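Local coordinates for orotidine 5'-phosphate decarboxylase (Pyrococcus horikoshii, PDB 2CZE), which probably catalyses the decarboxylation of orotidine 5'-monophosphate to uridine 5'-monophosphate, the last step of de novo UMP biosynthesis, as a homodimer, at residues D57-D62 with I83-V88. Residues are numbered along the deposited sequence; the frame is centred on the assembly and turned at random.
Sequences DLKLAD and IVHTFV. With U5P (uridine-5'-monophosphate), chain C; U5P (uridine-5'-monophosphate), chain F.
Ile-83 packs across the carboxylate of Asp-57, its extended CG1-CD1 branch bringing CD1 to 3.3 Å from Asp-57 OD1, while CB and CG2 close round the same oxygen. With its carboxylate carbon anti to the backbone N (chi1 -171°), Asp-57 brings OD1 against this apolar bump and OD2 to a salt bridge with Lys-29. Two residues on, Lys-59 bends at chi2 and chi4, and its CB and CD arch past the His-85 ring (CD to NE2 3.6 Å). Lys-59 O meets the edge of that imidazole at CD2, and Phe-87 CE1 sits over the centre of one face, 3.3 Å above its plane; His-85 NE2 hydrogen-bonds Ala-61 O of the second subunit. The parallel pairing includes a nearly straight bond from His-85 N to Leu-60 O (2.9 Å, 167°) and a weak one from Leu-60 N to Ile-83 O. Leu-60 CB and Val-84 CG1 touch on the sheet face that packs against helix 90-97. Beyond the strands, the small Ala-61 methyl fits among His-85, Phe-87 and Val-88, 3.6 Å from Val-88 CG2. Asp-62 OD1 accepts a hydrogen bond from O2' of the uridine-5'-monophosphate of chain F (2.6 Å). These are C-terminal strand ends of a TIM barrel, bearing the Asp-Lys-Asp motif of OMP decarboxylases, whose last aspartate reaches into the site of the second subunit.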
loop_
_atom_site.group_PDB
_atom_site.type_symbol
_atom_site.label_atom_id
_atom_site.label_comp_id
_atom_site.label_asym_id
_atom_site.label_seq_id
_atom_site.Cartn_x
_atom_site.Cartn_y
_atom_site.Cartn_z
ATOM N N ASP A 57 8.828 0.656 4.317
ATOM C CA ASP A 57 7.702 -0.263 4.513
ATOM C C ASP A 57 6.512 0.335 3.780
ATOM O O ASP A 57 5.679 1.016 4.379
ATOM C CB ASP A 57 7.388 -0.399 6.011
ATOM C CG ASP A 57 6.383 -1.513 6.307
ATOM O OD1 ASP A 57 5.915 -2.176 5.352
ATOM O OD2 ASP A 57 6.056 -1.727 7.499
ATOM N N LEU A 58 6.447 0.092 2.477
ATOM C CA LEU A 58 5.387 0.654 1.650
ATOM C C LEU A 58 4.211 -0.279 1.480
ATOM O O LEU A 58 3.138 0.160 1.081
ATOM C CB LEU A 58 5.934 1.015 0.260
ATOM C CG LEU A 58 7.245 1.816 0.190
ATOM C CD1 LEU A 58 7.583 2.103 -1.297
ATOM C CD2 LEU A 58 7.106 3.129 0.965
ATOM N N LYS A 59 4.418 -1.563 1.765
ATOM C CA LYS A 59 3.358 -2.555 1.619
ATOM C C LYS A 59 2.815 -2.438 0.211
ATOM O O LYS A 59 1.604 -2.449 0.017
ATOM C CB LYS A 59 2.222 -2.281 2.613
ATOM C CG LYS A 59 2.576 -2.476 4.082
ATOM C CD LYS A 59 2.788 -3.944 4.390
ATOM C CE LYS A 59 2.854 -4.180 5.876
ATOM N NZ LYS A 59 3.956 -3.389 6.488
ATOM N N LEU A 60 3.706 -2.320 -0.774
ATOM C CA LEU A 60 3.266 -2.176 -2.159
ATOM C C LEU A 60 2.314 -3.304 -2.511
ATOM O O LEU A 60 2.580 -4.476 -2.238
ATOM C CB LEU A 60 4.462 -2.152 -3.107
ATOM C CG LEU A 60 5.367 -0.924 -2.945
ATOM C CD1 LEU A 60 6.396 -0.910 -4.075
ATOM C CD2 LEU A 60 4.520 0.367 -2.983
ATOM N N ALA A 61 1.209 -2.931 -3.139
ATOM C CA ALA A 61 0.164 -3.874 -3.470
ATOM C C ALA A 61 -0.678 -3.371 -4.640
ATOM O O ALA A 61 -1.916 -3.375 -4.583
ATOM C CB ALA A 61 -0.713 -4.073 -2.229
ATOM N N ASP A 62 0.003 -2.949 -5.701
ATOM C CA ASP A 62 -0.662 -2.422 -6.887
ATOM C C ASP A 62 -0.267 -3.296 -8.080
ATOM O O ASP A 62 0.425 -4.295 -7.909
ATOM C CB ASP A 62 -0.185 -0.986 -7.132
ATOM C CG ASP A 62 -1.260 -0.104 -7.716
ATOM O OD1 ASP A 62 -1.861 -0.488 -8.745
ATOM O OD2 ASP A 62 -1.501 0.981 -7.143
ATOM N N ILE A 83 9.375 -3.094 1.279
ATOM C CA ILE A 83 8.468 -4.164 1.681
ATOM C C ILE A 83 7.293 -4.180 0.701
ATOM O O ILE A 83 6.691 -3.138 0.403
ATOM C CB ILE A 83 7.950 -3.951 3.128
ATOM C CG1 ILE A 83 9.122 -4.060 4.109
ATOM C CG2 ILE A 83 6.887 -5.003 3.473
ATOM C CD1 ILE A 83 8.720 -3.912 5.580
ATOM N N VAL A 84 6.993 -5.372 0.193
ATOM C CA VAL A 84 5.917 -5.571 -0.760
ATOM C C VAL A 84 5.006 -6.703 -0.306
ATOM O O VAL A 84 5.452 -7.665 0.318
ATOM C CB VAL A 84 6.488 -5.915 -2.161
ATOM C CG1 VAL A 84 7.378 -4.782 -2.636
ATOM C CG2 VAL A 84 7.314 -7.211 -2.101
ATOM N N HIS A 85 3.720 -6.579 -0.610
ATOM C CA HIS A 85 2.783 -7.628 -0.257
ATOM C C HIS A 85 2.946 -8.776 -1.245
ATOM O O HIS A 85 3.380 -8.564 -2.382
ATOM C CB HIS A 85 1.356 -7.114 -0.335
ATOM C CG HIS A 85 0.815 -6.650 0.976
ATOM N ND1 HIS A 85 0.620 -7.502 2.040
ATOM C CD2 HIS A 85 0.420 -5.425 1.393
ATOM C CE1 HIS A 85 0.126 -6.820 3.059
ATOM N NE2 HIS A 85 -0.005 -5.557 2.691
ATOM N N THR A 86 2.605 -9.983 -0.806
ATOM C CA THR A 86 2.682 -11.152 -1.664
ATOM C C THR A 86 1.303 -11.459 -2.270
ATOM O O THR A 86 1.211 -11.993 -3.383
ATOM C CB THR A 86 3.141 -12.417 -0.874
ATOM O OG1 THR A 86 4.391 -12.155 -0.211
ATOM C CG2 THR A 86 3.328 -13.597 -1.834
ATOM N N PHE A 87 0.237 -11.094 -1.555
ATOM C CA PHE A 87 -1.111 -11.427 -2.028
ATOM C C PHE A 87 -1.549 -10.853 -3.375
ATOM O O PHE A 87 -2.457 -11.388 -4.001
ATOM C CB PHE A 87 -2.175 -11.128 -0.944
ATOM C CG PHE A 87 -2.536 -9.666 -0.784
ATOM C CD1 PHE A 87 -2.012 -8.909 0.270
ATOM C CD2 PHE A 87 -3.464 -9.065 -1.638
ATOM C CE1 PHE A 87 -2.417 -7.573 0.476
ATOM C CE2 PHE A 87 -3.876 -7.725 -1.441
ATOM C CZ PHE A 87 -3.356 -6.988 -0.388
ATOM N N VAL A 88 -0.902 -9.785 -3.830
ATOM C CA VAL A 88 -1.262 -9.170 -5.102
ATOM C C VAL A 88 -0.677 -9.949 -6.293
ATOM O O VAL A 88 -0.962 -9.649 -7.450
ATOM C CB VAL A 88 -0.833 -7.674 -5.110
ATOM C CG1 VAL A 88 -0.994 -7.066 -6.476
ATOM C CG2 VAL A 88 -1.708 -6.910 -4.131
HETATM N N1 U5P C . 3.826 -3.469 10.518
HETATM C C2 U5P C . 3.184 -4.148 11.563
HETATM N N3 U5P C . 2.686 -5.436 11.340
HETATM C C4 U5P C . 2.825 -6.043 10.085
HETATM C C5 U5P C . 3.453 -5.365 9.044
HETATM C C6 U5P C . 3.950 -4.086 9.263
HETATM O O2 U5P C . 3.040 -3.628 12.672
HETATM O O4 U5P C . 2.403 -7.185 9.914
HETATM C "C1'" U5P C . 4.451 -2.143 10.740
HETATM C "C2'" U5P C . 3.487 -1.108 11.324
HETATM O "O2'" U5P C . 2.837 -0.428 10.247
HETATM C "C3'" U5P C . 4.481 -0.154 11.986
HETATM C "C4'" U5P C . 5.494 -1.139 12.575
HETATM O "O3'" U5P C . 5.107 0.694 11.018
HETATM O "O4'" U5P C . 5.513 -2.281 11.699
HETATM C "C5'" U5P C . 5.040 -1.592 13.966
HETATM O "O5'" U5P C . 5.078 -0.463 14.841
HETATM P P U5P C . 4.663 -0.544 16.394
HETATM O O1P U5P C . 4.369 0.814 16.905
HETATM O O2P U5P C . 5.888 -1.256 17.156
HETATM O O3P U5P C . 3.399 -1.531 16.506
HETATM N N1 U5P F . -5.226 0.127 -10.514
HETATM C C2 U5P F . -5.261 -0.807 -11.559
HETATM N N3 U5P F . -5.826 -2.067 -11.335
HETATM C C4 U5P F . -6.352 -2.394 -10.079
HETATM C C5 U5P F . -6.310 -1.469 -9.040
HETATM C C6 U5P F . -5.748 -0.216 -9.258
HETATM O O2 U5P F . -4.827 -0.513 -12.673
HETATM O O4 U5P F . -6.851 -3.502 -9.900
HETATM C "C1'" U5P F . -4.750 1.506 -10.765
HETATM C "C2'" U5P F . -3.317 1.559 -11.297
HETATM O "O2'" U5P F . -2.413 1.622 -10.189
HETATM C "C3'" U5P F . -3.349 2.919 -11.994
HETATM C "C4'" U5P F . -4.730 2.880 -12.656
HETATM O "O3'" U5P F . -3.291 3.972 -11.027
HETATM O "O4'" U5P F . -5.572 2.101 -11.787
HETATM C "C5'" U5P F . -4.687 2.206 -14.032
HETATM O "O5'" U5P F . -3.942 3.013 -14.948
HETATM P P U5P F . -3.734 2.572 -16.484
HETATM O O1P U5P F . -3.546 1.112 -16.640
HETATM O O2P U5P F . -2.473 3.446 -16.969
HETATM O O3P U5P F . -5.011 3.135 -17.284
HETATM O O HOH W 1 2.691 -6.041 -4.651
#